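Local coordinates for 4-hydroxythreonine-4-phosphate dehydrogenase (PDB 6XMY), which probably catalyses the NAD(P)-dependent oxidation of 4-(phosphooxy)-L-threonine, a divalent-metal-dependent step in the biosynthesis of pyridoxine 5'-phosphate, at residues L118-V123 with R294-H299; A163-H168 with V264-D269; A20-D25 with G300-L305. All coordinates share one frame; numbering follows the deposited sequence.

Contact 1 of 3, residues L118-V123 with R294-H299. With NAD (nicotinamide-adenine-dinucleotide), chain B; SO4 (sulfate ion), chain C.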
loop_
_atom_site.group_PDB
_atom_site.type_symbol
_atom_site.label_atom_id
_atom_site.label_comp_id
_atom_site.label_asym_id
_atom_site.label_seq_id
_atom_site.Cartn_x
_atom_site.Cartn_y
_atom_site.Cartn_z
ATOM N N LEU A 118 7.983 -6.246 -3.059
ATOM C CA LEU A 118 6.744 -6.393 -3.811
ATOM C C LEU A 118 6.064 -5.035 -3.918
ATOM O O LEU A 118 5.949 -4.311 -2.924
ATOM C CB LEU A 118 5.812 -7.373 -3.092
ATOM C CG LEU A 118 4.496 -7.704 -3.799
ATOM C CD1 LEU A 118 4.753 -8.403 -5.132
ATOM C CD2 LEU A 118 3.635 -8.569 -2.904
ATOM N N VAL A 119 5.625 -4.688 -5.120
ATOM C CA VAL A 119 4.843 -3.477 -5.362
ATOM C C VAL A 119 3.527 -3.921 -5.977
ATOM O O VAL A 119 3.522 -4.712 -6.920
ATOM C CB VAL A 119 5.577 -2.508 -6.306
ATOM C CG1 VAL A 119 4.807 -1.181 -6.438
ATOM C CG2 VAL A 119 7.013 -2.270 -5.826
ATOM N N THR A 120 2.417 -3.414 -5.454
ATOM C CA THR A 120 1.098 -3.849 -5.902
ATOM C C THR A 120 0.386 -2.762 -6.697
ATOM O O THR A 120 0.134 -1.662 -6.185
ATOM C CB THR A 120 0.225 -4.309 -4.735
ATOM O OG1 THR A 120 0.069 -3.232 -3.811
ATOM C CG2 THR A 120 0.862 -5.470 -4.015
ATOM N N ALA A 121 0.009 -3.103 -7.921
ATOM C CA ALA A 121 -0.955 -2.330 -8.677
ATOM C C ALA A 121 -2.341 -2.587 -8.075
ATOM O O ALA A 121 -2.516 -3.504 -7.273
ATOM C CB ALA A 121 -0.870 -2.725 -10.156
ATOM N N PRO A 122 -3.353 -1.788 -8.420
ATOM C CA PRO A 122 -4.616 -1.882 -7.680
ATOM C C PRO A 122 -5.424 -3.118 -8.051
ATOM O O PRO A 122 -5.359 -3.616 -9.178
ATOM C CB PRO A 122 -5.360 -0.603 -8.079
ATOM C CG PRO A 122 -4.795 -0.239 -9.421
ATOM C CD PRO A 122 -3.352 -0.667 -9.381
ATOM N N VAL A 123 -6.177 -3.621 -7.067
ATOM C CA VAL A 123 -7.118 -4.716 -7.259
ATOM C C VAL A 123 -8.520 -4.221 -6.931
ATOM O O VAL A 123 -8.709 -3.259 -6.189
ATOM C CB VAL A 123 -6.767 -5.966 -6.421
ATOM C CG1 VAL A 123 -5.362 -6.446 -6.742
ATOM C CG2 VAL A 123 -6.909 -5.672 -4.946
ATOM N N ARG A 294 6.661 -4.300 1.100
ATOM C CA ARG A 294 5.538 -4.215 0.175
ATOM C C ARG A 294 5.048 -2.780 0.122
ATOM O O ARG A 294 4.657 -2.219 1.151
ATOM C CB ARG A 294 4.390 -5.153 0.564
ATOM C CG ARG A 294 3.182 -5.031 -0.370
ATOM C CD ARG A 294 2.085 -4.186 0.256
ATOM N NE ARG A 294 1.021 -3.849 -0.695
ATOM C CZ ARG A 294 -0.205 -3.462 -0.345
ATOM N NH1 ARG A 294 -0.545 -3.398 0.935
ATOM N NH2 ARG A 294 -1.103 -3.163 -1.278
ATOM N N THR A 295 5.069 -2.193 -1.070
ATOM C CA THR A 295 4.471 -0.889 -1.320
ATOM C C THR A 295 3.349 -1.041 -2.336
ATOM O O THR A 295 3.143 -2.107 -2.930
ATOM C CB THR A 295 5.507 0.121 -1.826
ATOM O OG1 THR A 295 6.018 -0.320 -3.089
ATOM C CG2 THR A 295 6.647 0.264 -0.833
ATOM N N SER A 296 2.641 0.064 -2.553
ATOM C CA SER A 296 1.429 0.034 -3.352
ATOM C C SER A 296 1.118 1.429 -3.864
ATOM O O SER A 296 1.483 2.440 -3.246
ATOM C CB SER A 296 0.267 -0.478 -2.507
ATOM O OG SER A 296 -0.925 -0.543 -3.265
ATOM N N VAL A 297 0.381 1.463 -4.979
ATOM C CA VAL A 297 -0.275 2.697 -5.377
ATOM C C VAL A 297 -1.256 3.119 -4.293
ATOM O O VAL A 297 -1.697 2.315 -3.464
ATOM C CB VAL A 297 -1.005 2.533 -6.717
ATOM C CG1 VAL A 297 -0.011 2.297 -7.840
ATOM C CG2 VAL A 297 -2.051 1.422 -6.626
ATOM N N ASP A 298 -1.605 4.407 -4.307
ATOM C CA ASP A 298 -2.565 4.977 -3.365
ATOM C C ASP A 298 -3.933 5.184 -4.003
ATOM O O ASP A 298 -4.691 6.068 -3.587
ATOM C CB ASP A 298 -2.048 6.288 -2.775
ATOM C CG ASP A 298 -2.137 7.434 -3.751
ATOM O OD1 ASP A 298 -2.139 7.184 -4.974
ATOM O OD2 ASP A 298 -2.237 8.596 -3.296
ATOM N N HIS A 299 -4.265 4.391 -5.013
ATOM C CA HIS A 299 -5.503 4.570 -5.747
ATOM C C HIS A 299 -6.019 3.205 -6.162
ATOM O O HIS A 299 -5.341 2.185 -6.011
ATOM C CB HIS A 299 -5.305 5.477 -6.962
ATOM C CG HIS A 299 -4.306 4.952 -7.947
ATOM N ND1 HIS A 299 -4.565 3.867 -8.758
ATOM C CD2 HIS A 299 -3.053 5.367 -8.258
ATOM C CE1 HIS A 299 -3.513 3.632 -9.523
ATOM N NE2 HIS A 299 -2.580 4.526 -9.240
HETATM P PA NAD B . -10.240 4.639 -7.549
HETATM O O1A NAD B . -10.436 3.517 -8.549
HETATM O O2A NAD B . -8.953 5.345 -7.175
HETATM O O5B NAD B . -11.201 5.846 -8.315
HETATM C C5B NAD B . -11.217 7.043 -7.573
HETATM C C4B NAD B . -11.062 8.246 -8.520
HETATM O O4B NAD B . -9.654 8.422 -8.806
HETATM C C3B NAD B . -11.785 7.941 -9.861
HETATM O O3B NAD B . -12.330 9.178 -10.285
HETATM C C2B NAD B . -10.617 7.432 -10.757
HETATM O O2B NAD B . -10.809 7.705 -12.114
HETATM C C1B NAD B . -9.447 8.315 -10.220
HETATM N N9A NAD B . -8.145 7.664 -10.328
HETATM C C8A NAD B . -7.646 6.534 -9.656
HETATM N N7A NAD B . -6.400 6.252 -9.996
HETATM C C5A NAD B . -6.045 7.232 -10.912
HETATM C C6A NAD B . -4.862 7.479 -11.637
HETATM N N6A NAD B . -3.781 6.671 -11.468
HETATM N N1A NAD B . -4.790 8.539 -12.495
HETATM C C2A NAD B . -5.905 9.323 -12.614
HETATM N N3A NAD B . -7.097 9.214 -11.998
HETATM C C4A NAD B . -7.127 8.137 -11.139
HETATM O O3 NAD B . -10.917 4.065 -6.193
HETATM P PN NAD B . -12.440 3.743 -5.892
HETATM O O1N NAD B . -12.798 4.045 -4.457
HETATM O O2N NAD B . -13.270 4.001 -7.105
HETATM O O5D NAD B . -12.460 1.971 -5.807
HETATM C C5D NAD B . -12.240 1.318 -7.014
HETATM C C4D NAD B . -11.720 -0.081 -6.677
HETATM O O4D NAD B . -10.312 0.042 -6.350
HETATM C C3D NAD B . -12.425 -0.636 -5.391
HETATM O O3D NAD B . -12.551 -2.015 -5.589
HETATM C C2D NAD B . -11.399 -0.329 -4.277
HETATM O O2D NAD B . -11.406 -1.232 -3.206
HETATM C C1D NAD B . -10.114 -0.612 -5.103
HETATM N N1N NAD B . -8.900 0.018 -4.481
HETATM C C2N NAD B . -7.776 -0.765 -4.453
HETATM C C3N NAD B . -6.591 -0.271 -3.902
HETATM C C7N NAD B . -5.435 -1.198 -3.937
HETATM O O7N NAD B . -5.523 -2.305 -4.472
HETATM N N7N NAD B . -4.261 -0.745 -3.371
HETATM C C4N NAD B . -6.551 1.032 -3.373
HETATM C C5N NAD B . -7.720 1.813 -3.429
HETATM C C6N NAD B . -8.905 1.289 -3.983
HETATM S S SO4 C . -4.712 -2.547 0.539
HETATM O O1 SO4 C . -3.276 -2.304 0.423
HETATM O O2 SO4 C . -5.142 -3.398 -0.566
HETATM O O3 SO4 C . -4.957 -3.261 1.790
HETATM O O4 SO4 C . -5.501 -1.304 0.505
#

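Contact 2 of 3, residues A163-H168 with V264-D269. With ZN (zinc ion), chain K.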
loop_
_atom_site.group_PDB
_atom_site.type_symbol
_atom_site.label_atom_id
_atom_site.label_comp_id
_atom_site.label_asym_id
_atom_site.label_seq_id
_atom_site.Cartn_x
_atom_site.Cartn_y
_atom_site.Cartn_z
ATOM N N ALA A 163 -0.702 6.776 9.204
ATOM C CA ALA A 163 -0.924 5.374 9.515
ATOM C C ALA A 163 -2.319 5.217 10.094
ATOM O O ALA A 163 -2.825 6.108 10.780
ATOM C CB ALA A 163 0.106 4.882 10.533
ATOM N N LEU A 164 -2.931 4.068 9.834
ATOM C CA LEU A 164 -4.300 3.797 10.244
ATOM C C LEU A 164 -4.330 2.775 11.372
ATOM O O LEU A 164 -3.629 1.758 11.321
ATOM C CB LEU A 164 -5.115 3.276 9.058
ATOM C CG LEU A 164 -5.242 4.211 7.850
ATOM C CD1 LEU A 164 -6.047 3.533 6.762
ATOM C CD2 LEU A 164 -5.859 5.566 8.249
ATOM N N VAL A 165 -5.154 3.045 12.385
ATOM C CA VAL A 165 -5.398 2.045 13.418
ATOM C C VAL A 165 -6.287 0.939 12.878
ATOM O O VAL A 165 -6.091 -0.242 13.189
ATOM C CB VAL A 165 -5.980 2.686 14.692
ATOM C CG1 VAL A 165 -6.328 1.604 15.725
ATOM C CG2 VAL A 165 -5.010 3.726 15.269
ATOM N N THR A 166 -7.304 1.311 12.098
ATOM C CA THR A 166 -8.171 0.371 11.407
ATOM C C THR A 166 -8.202 0.715 9.924
ATOM O O THR A 166 -8.062 1.879 9.540
ATOM C CB THR A 166 -9.607 0.371 11.974
ATOM O OG1 THR A 166 -10.255 1.633 11.729
ATOM C CG2 THR A 166 -9.583 0.065 13.467
ATOM N N THR A 167 -8.379 -0.316 9.083
ATOM C CA THR A 167 -8.258 -0.149 7.641
ATOM C C THR A 167 -9.629 -0.302 7.005
ATOM O O THR A 167 -10.463 0.623 7.093
ATOM C CB THR A 167 -7.229 -1.127 7.058
ATOM O OG1 THR A 167 -7.670 -2.471 7.289
ATOM C CG2 THR A 167 -5.869 -0.919 7.686
ATOM N N HIS A 168 -9.922 -1.415 6.357
ATOM C CA HIS A 168 -11.142 -1.543 5.577
ATOM C C HIS A 168 -12.188 -2.227 6.455
ATOM O O HIS A 168 -12.319 -3.451 6.475
ATOM C CB HIS A 168 -10.852 -2.207 4.231
ATOM C CG HIS A 168 -10.061 -1.327 3.298
ATOM N ND1 HIS A 168 -8.776 -1.618 2.898
ATOM C CD2 HIS A 168 -10.372 -0.141 2.719
ATOM C CE1 HIS A 168 -8.331 -0.657 2.110
ATOM N NE2 HIS A 168 -9.285 0.249 1.974
ATOM N N VAL A 264 -1.356 9.426 13.066
ATOM C CA VAL A 264 -2.144 8.215 13.223
ATOM C C VAL A 264 -3.613 8.612 13.198
ATOM O O VAL A 264 -4.058 9.431 14.013
ATOM C CB VAL A 264 -1.787 7.471 14.518
ATOM C CG1 VAL A 264 -2.723 6.310 14.734
ATOM C CG2 VAL A 264 -0.348 7.000 14.472
ATOM N N ALA A 265 -4.354 8.056 12.254
ATOM C CA ALA A 265 -5.798 8.210 12.211
ATOM C C ALA A 265 -6.453 6.923 12.694
ATOM O O ALA A 265 -5.921 5.825 12.504
ATOM C CB ALA A 265 -6.278 8.557 10.800
ATOM N N MET A 266 -7.610 7.072 13.340
ATOM C CA MET A 266 -8.299 5.920 13.910
ATOM C C MET A 266 -8.966 5.060 12.847
ATOM O O MET A 266 -9.130 3.851 13.057
ATOM C CB MET A 266 -9.309 6.379 14.959
ATOM C CG MET A 266 -8.635 6.882 16.222
ATOM S SD MET A 266 -7.829 5.568 17.173
ATOM C CE MET A 266 -6.347 6.400 17.765
ATOM N N TYR A 267 -9.344 5.648 11.709
ATOM C CA TYR A 267 -10.077 4.911 10.694
ATOM C C TYR A 267 -9.854 5.526 9.317
ATOM O O TYR A 267 -9.391 6.662 9.172
ATOM C CB TYR A 267 -11.574 4.783 11.047
ATOM C CG TYR A 267 -12.271 6.113 11.238
ATOM C CD1 TYR A 267 -12.226 6.782 12.462
ATOM C CD2 TYR A 267 -12.959 6.709 10.188
ATOM C CE1 TYR A 267 -12.857 8.008 12.638
ATOM C CE2 TYR A 267 -13.590 7.923 10.351
ATOM C CZ TYR A 267 -13.535 8.572 11.567
ATOM O OH TYR A 267 -14.162 9.786 11.689
ATOM N N HIS A 268 -10.205 4.734 8.307
ATOM C CA HIS A 268 -9.824 4.971 6.917
ATOM C C HIS A 268 -10.164 6.390 6.444
ATOM O O HIS A 268 -9.288 7.147 6.003
ATOM C CB HIS A 268 -10.548 3.904 6.082
ATOM C CG HIS A 268 -10.216 3.920 4.627
ATOM N ND1 HIS A 268 -10.755 4.833 3.742
ATOM C CD2 HIS A 268 -9.477 3.065 3.884
ATOM C CE1 HIS A 268 -10.320 4.565 2.524
ATOM N NE2 HIS A 268 -9.535 3.506 2.587
ATOM N N ASP A 269 -11.443 6.756 6.493
ATOM C CA ASP A 269 -11.851 8.047 5.952
ATOM C C ASP A 269 -11.539 9.218 6.875
ATOM O O ASP A 269 -11.824 10.361 6.504
ATOM C CB ASP A 269 -13.344 8.052 5.603
ATOM C CG ASP A 269 -13.660 7.286 4.318
ATOM O OD1 ASP A 269 -12.732 6.837 3.603
ATOM O OD2 ASP A 269 -14.862 7.138 4.013
HETATM ZN ZN ZN K . -8.971 2.228 0.855
HETATM O O HOH W 1 -11.267 2.115 9.168
HETATM O O HOH W 2 -7.934 0.703 -0.421
HETATM O O HOH W 3 -7.197 2.284 1.416
#

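Contact 3 of 3, residues A20-D25 with G300-L305. With NAD (nicotinamide-adenine-dinucleotide), chain B.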
loop_
_atom_site.group_PDB
_atom_site.type_symbol
_atom_site.label_atom_id
_atom_site.label_comp_id
_atom_site.label_asym_id
_atom_site.label_seq_id
_atom_site.Cartn_x
_atom_site.Cartn_y
_atom_site.Cartn_z
ATOM N N ALA A 20 -8.606 -5.955 -15.632
ATOM C CA ALA A 20 -9.496 -5.076 -16.382
ATOM C C ALA A 20 -9.297 -3.608 -16.029
ATOM O O ALA A 20 -9.850 -2.743 -16.720
ATOM C CB ALA A 20 -10.958 -5.463 -16.129
ATOM N N GLY A 21 -8.545 -3.316 -14.972
ATOM C CA GLY A 21 -8.293 -1.966 -14.528
ATOM C C GLY A 21 -6.977 -1.421 -15.043
ATOM O O GLY A 21 -6.364 -1.963 -15.969
ATOM N N ILE A 22 -6.518 -0.336 -14.411
ATOM C CA ILE A 22 -5.331 0.363 -14.902
ATOM C C ILE A 22 -4.021 -0.258 -14.435
ATOM O O ILE A 22 -2.953 0.213 -14.846
ATOM C CB ILE A 22 -5.330 1.872 -14.570
ATOM C CG1 ILE A 22 -5.440 2.110 -13.055
ATOM C CG2 ILE A 22 -6.406 2.596 -15.379
ATOM C CD1 ILE A 22 -5.174 3.559 -12.657
ATOM N N GLY A 23 -4.060 -1.284 -13.585
ATOM C CA GLY A 23 -2.851 -1.934 -13.119
ATOM C C GLY A 23 -1.914 -2.338 -14.248
ATOM O O GLY A 23 -0.723 -1.997 -14.237
ATOM N N PRO A 24 -2.420 -3.089 -15.238
ATOM C CA PRO A 24 -1.564 -3.415 -16.393
ATOM C C PRO A 24 -1.009 -2.176 -17.076
ATOM O O PRO A 24 0.191 -2.133 -17.381
ATOM C CB PRO A 24 -2.502 -4.225 -17.299
ATOM C CG PRO A 24 -3.444 -4.890 -16.333
ATOM C CD PRO A 24 -3.695 -3.837 -15.271
ATOM N N ASP A 25 -1.851 -1.152 -17.285
ATOM C CA ASP A 25 -1.391 0.084 -17.914
ATOM C C ASP A 25 -0.228 0.682 -17.137
ATOM O O ASP A 25 0.745 1.162 -17.731
ATOM C CB ASP A 25 -2.523 1.120 -17.965
ATOM C CG ASP A 25 -3.794 0.600 -18.614
ATOM O OD1 ASP A 25 -4.201 -0.542 -18.344
ATOM O OD2 ASP A 25 -4.430 1.371 -19.368
ATOM N N GLY A 300 -7.221 3.203 -6.717
ATOM C CA GLY A 300 -7.900 1.993 -7.111
ATOM C C GLY A 300 -7.766 1.680 -8.584
ATOM O O GLY A 300 -6.883 2.193 -9.288
ATOM N N THR A 301 -8.687 0.836 -9.060
ATOM C CA THR A 301 -8.585 0.216 -10.370
ATOM C C THR A 301 -8.933 1.155 -11.511
ATOM O O THR A 301 -8.566 0.869 -12.651
ATOM C CB THR A 301 -9.478 -1.030 -10.423
ATOM O OG1 THR A 301 -10.778 -0.730 -9.886
ATOM C CG2 THR A 301 -8.864 -2.145 -9.611
ATOM N N ALA A 302 -9.664 2.236 -11.247
ATOM C CA ALA A 302 -10.033 3.213 -12.276
ATOM C C ALA A 302 -10.451 2.532 -13.588
ATOM O O ALA A 302 -9.909 2.799 -14.659
ATOM C CB ALA A 302 -8.912 4.233 -12.491
ATOM N N LEU A 303 -11.454 1.652 -13.477
ATOM C CA LEU A 303 -11.841 0.800 -14.602
ATOM C C LEU A 303 -12.131 1.600 -15.861
ATOM O O LEU A 303 -11.747 1.197 -16.960
ATOM C CB LEU A 303 -13.062 -0.042 -14.234
ATOM C CG LEU A 303 -12.785 -1.167 -13.240
ATOM C CD1 LEU A 303 -14.091 -1.628 -12.594
ATOM C CD2 LEU A 303 -12.092 -2.321 -13.953
ATOM N N GLU A 304 -12.810 2.736 -15.720
ATOM C CA GLU A 304 -13.173 3.543 -16.876
ATOM C C GLU A 304 -11.964 4.139 -17.587
ATOM O O GLU A 304 -12.099 4.597 -18.725
ATOM C CB GLU A 304 -14.134 4.658 -16.445
ATOM C CG GLU A 304 -13.494 5.747 -15.576
ATOM C CD GLU A 304 -13.114 5.276 -14.173
ATOM O OE1 GLU A 304 -13.643 4.240 -13.709
ATOM O OE2 GLU A 304 -12.280 5.953 -13.532
ATOM N N LEU A 305 -10.790 4.153 -16.945
ATOM C CA LEU A 305 -9.587 4.674 -17.578
ATOM C C LEU A 305 -8.742 3.596 -18.233
ATOM O O LEU A 305 -7.791 3.933 -18.950
ATOM C CB LEU A 305 -8.716 5.421 -16.565
ATOM C CG LEU A 305 -9.360 6.598 -15.826
ATOM C CD1 LEU A 305 -8.329 7.337 -14.979
ATOM C CD2 LEU A 305 -10.021 7.541 -16.803
HETATM P PA NAD B . -10.240 4.639 -7.549
HETATM O O1A NAD B . -10.436 3.517 -8.549
HETATM O O2A NAD B . -8.953 5.345 -7.175
HETATM O O5B NAD B . -11.201 5.846 -8.315
HETATM C C5B NAD B . -11.217 7.043 -7.573
HETATM C C4B NAD B . -11.062 8.246 -8.520
HETATM O O4B NAD B . -9.654 8.422 -8.806
HETATM C C3B NAD B . -11.785 7.941 -9.861
HETATM O O3B NAD B . -12.330 9.178 -10.285
HETATM C C2B NAD B . -10.617 7.432 -10.757
HETATM O O2B NAD B . -10.809 7.705 -12.114
HETATM C C1B NAD B . -9.447 8.315 -10.220
HETATM N N9A NAD B . -8.145 7.664 -10.328
HETATM C C8A NAD B . -7.646 6.534 -9.656
HETATM N N7A NAD B . -6.400 6.252 -9.996
HETATM C C5A NAD B . -6.045 7.232 -10.912
HETATM C C6A NAD B . -4.862 7.479 -11.637
HETATM N N6A NAD B . -3.781 6.671 -11.468
HETATM N N1A NAD B . -4.790 8.539 -12.495
HETATM C C2A NAD B . -5.905 9.323 -12.614
HETATM N N3A NAD B . -7.097 9.214 -11.998
HETATM C C4A NAD B . -7.127 8.137 -11.139
HETATM O O3 NAD B . -10.917 4.065 -6.193
HETATM P PN NAD B . -12.440 3.743 -5.892
HETATM O O1N NAD B . -12.798 4.045 -4.457
HETATM O O2N NAD B . -13.270 4.001 -7.105
HETATM O O5D NAD B . -12.460 1.971 -5.807
HETATM C C5D NAD B . -12.240 1.318 -7.014
HETATM C C4D NAD B . -11.720 -0.081 -6.677
HETATM O O4D NAD B . -10.312 0.042 -6.350
HETATM C C3D NAD B . -12.425 -0.636 -5.391
HETATM O O3D NAD B . -12.551 -2.015 -5.589
HETATM C C2D NAD B . -11.399 -0.329 -4.277
HETATM O O2D NAD B . -11.406 -1.232 -3.206
HETATM C C1D NAD B . -10.114 -0.612 -5.103
HETATM N N1N NAD B . -8.900 0.018 -4.481
HETATM C C2N NAD B . -7.776 -0.765 -4.453
HETATM C C3N NAD B . -6.591 -0.271 -3.902
HETATM C C7N NAD B . -5.435 -1.198 -3.937
HETATM O O7N NAD B . -5.523 -2.305 -4.472
HETATM N N7N NAD B . -4.261 -0.745 -3.371
HETATM C C4N NAD B . -6.551 1.032 -3.373
HETATM C C5N NAD B . -7.720 1.813 -3.429
HETATM C C6N NAD B . -8.905 1.289 -3.983
#

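Contact 1 of 3, residues L118-V123 with R294-H299
Arg294 reaches across to the hydroxyl of Thr120 on the neighbouring strand. Its CB and CG pass beside Leu118 O. CG lies anti to the backbone N (chi1 178°), and the chain bends at the next bond. NE then makes a weak, long hydrogen bond to Thr120 OG1. NH2 makes the firmer one, 2.8 Å to Thr120 OG1, with the oxygen in the guanidinium plane. NH2 also bonds a sulfate oxygen, SO4 O1, at 2.9 Å, and NH1 bonds the same oxygen. A further bond from NH1 goes to Thr287. Bonds at its edge to Thr120 OG1 and SO4 O1, both in its plane, fix how the guanidinium is turned.

Below this side chain the strands run parallel. Thr295 N bonds Leu118 O at 2.9 Å, and Thr120 N bonds Thr295 O at the same length. On the face opposite Thr120 and Arg294, Val119 CG2 touches Thr295 OG1, whose hydroxyl is hydrogen-bonded to Ala319 O.

Further along, Pro122 CD packs on Val297 CG2 at 3.7 Å. Val123 N bonds the nicotinamide carboxamide oxygen, NAD O7N, at 3.0 Å. One face of the His299 ring carries Val297 CB; the other meets adenine N6A of NAD. Arg294 is a predicted substrate residue, and the sulfate may mark part of that pocket. The arrangement is a pair of adjacent parallel strands whose C-terminal ends lead into the NAD site of a PdxA dehydrogenase.

Contact 2 of 3, residues A163-H168 with V264-D269
The imidazole rings of His168 and His268 meet obliquely across a zinc ion, with centroids 4.8 Å apart and planes at 46°. These two histidines are this subunit's part of the PdxA metal site, predicted to be shared between dimer partners. The site is built where two parallel strands end. His168 NE2 binds the zinc at 2.3 Å and His268 NE2 binds it at 2.2 Å. Two waters also bind the metal. Asp269 OD1 lies at the edge of the His268 ring, in its plane, and accepts a hydrogen bond from ND1. The nitrogen meets that oxygen from above the carboxylate plane. The bond to Asp269, together with the zinc, sets the ring's rotation, and the carboxylate may make NE2 a somewhat better donor to the metal.

The strands are joined by Ala265 N to Ala163 O and by Val165 N to Ala265 O. Leu164 CD2 packs on Ala265 CB from the same face of the pair. Val165 CG2 presses on Val264 CG1 at 3.5 Å, tighter than usual van der Waals contact. The same methyl also touches Met266 SD. Leu182 and Ile183 of helix 180-197 lie against Val165.

Beyond the strands, Thr166 ties the two segments together. Its OG1 sits between the backbone N and the carbonyl carbon (chi1 66°), turned to Met266 O. The hydroxyl donates to Met266 O at 2.8 Å, in the carbonyl plane and on a lone pair. Tyr267 is the N-cap of helix 268-279. A water bridges the two segments at this helix start: it accepts from His268 N at 3.0 Å and donates to Thr166 OG1 and, at 2.7 Å, to Thr167 O.

Contact 3 of 3, residues A20-D25 with G300-L305
Ile22 meets the loop at Thr301 and Ala302 through its first torsion, chi1 58°, which places CG1 between the backbone N and the carbonyl carbon and CG2 beside the N. The second torsion is extended (chi2 169°) and carries CD1 on to Ala302 CB. The loop, residues 300-305, is part of the NAD site of this PdxA dehydrogenase. It ends in a short 3-10 turn.

The branches of Ile22 divide the work. CG1 lies against Thr301 O. CD1 rests on Ala302 CB at 3.8 Å and lies 3.6 Å from adenine N6A of NAD. CG2 packs against Ala302 O and Leu305 CB. The backbone of the same residue is also held: Ile22 N donates to Thr301 O at 3.0 Å.

Gly21 CA lies against Thr301 O, at 3.4 Å. Leu303 CD2 reaches over to Ala20, touching its O and CB.

On its other side the loop grips the cofactor with backbone N-H groups. Gly300 N bonds phosphate oxygen O2A of NAD at 2.8 Å. Ala302 N bonds O1A of the same phosphate. Thr301 N bonds the ring oxygen O4D of the nicotinamide ribose. The chain of Glu304 bends at chi2 to bring its carboxylate to the adenosine ribose, where NAD O2B donates to Glu304 OE2 at 2.7 Å.

All three contacts are largely buried, but their depths differ. Contact 1 lies about 5 Å from the centre of the chain, contact 2 about 13 Å and contact 3 about 16 Å, measured centre to centre. Contacts 1 and 2 both join parallel strands at the ends that lead to the active site. Contact 3 joins the loop and first turn of helix 23-29 to the loop after strand 294-297, and has a single backbone hydrogen bond. Contacts 1 and 3 touch directly, as Pro122 CG meets Gly300 O and His299 meets Ile22, and they share the NAD. Contact 2 stands apart and holds zinc with imidazoles, while contact 3 holds phosphate and ribose mainly with backbone N-H groups.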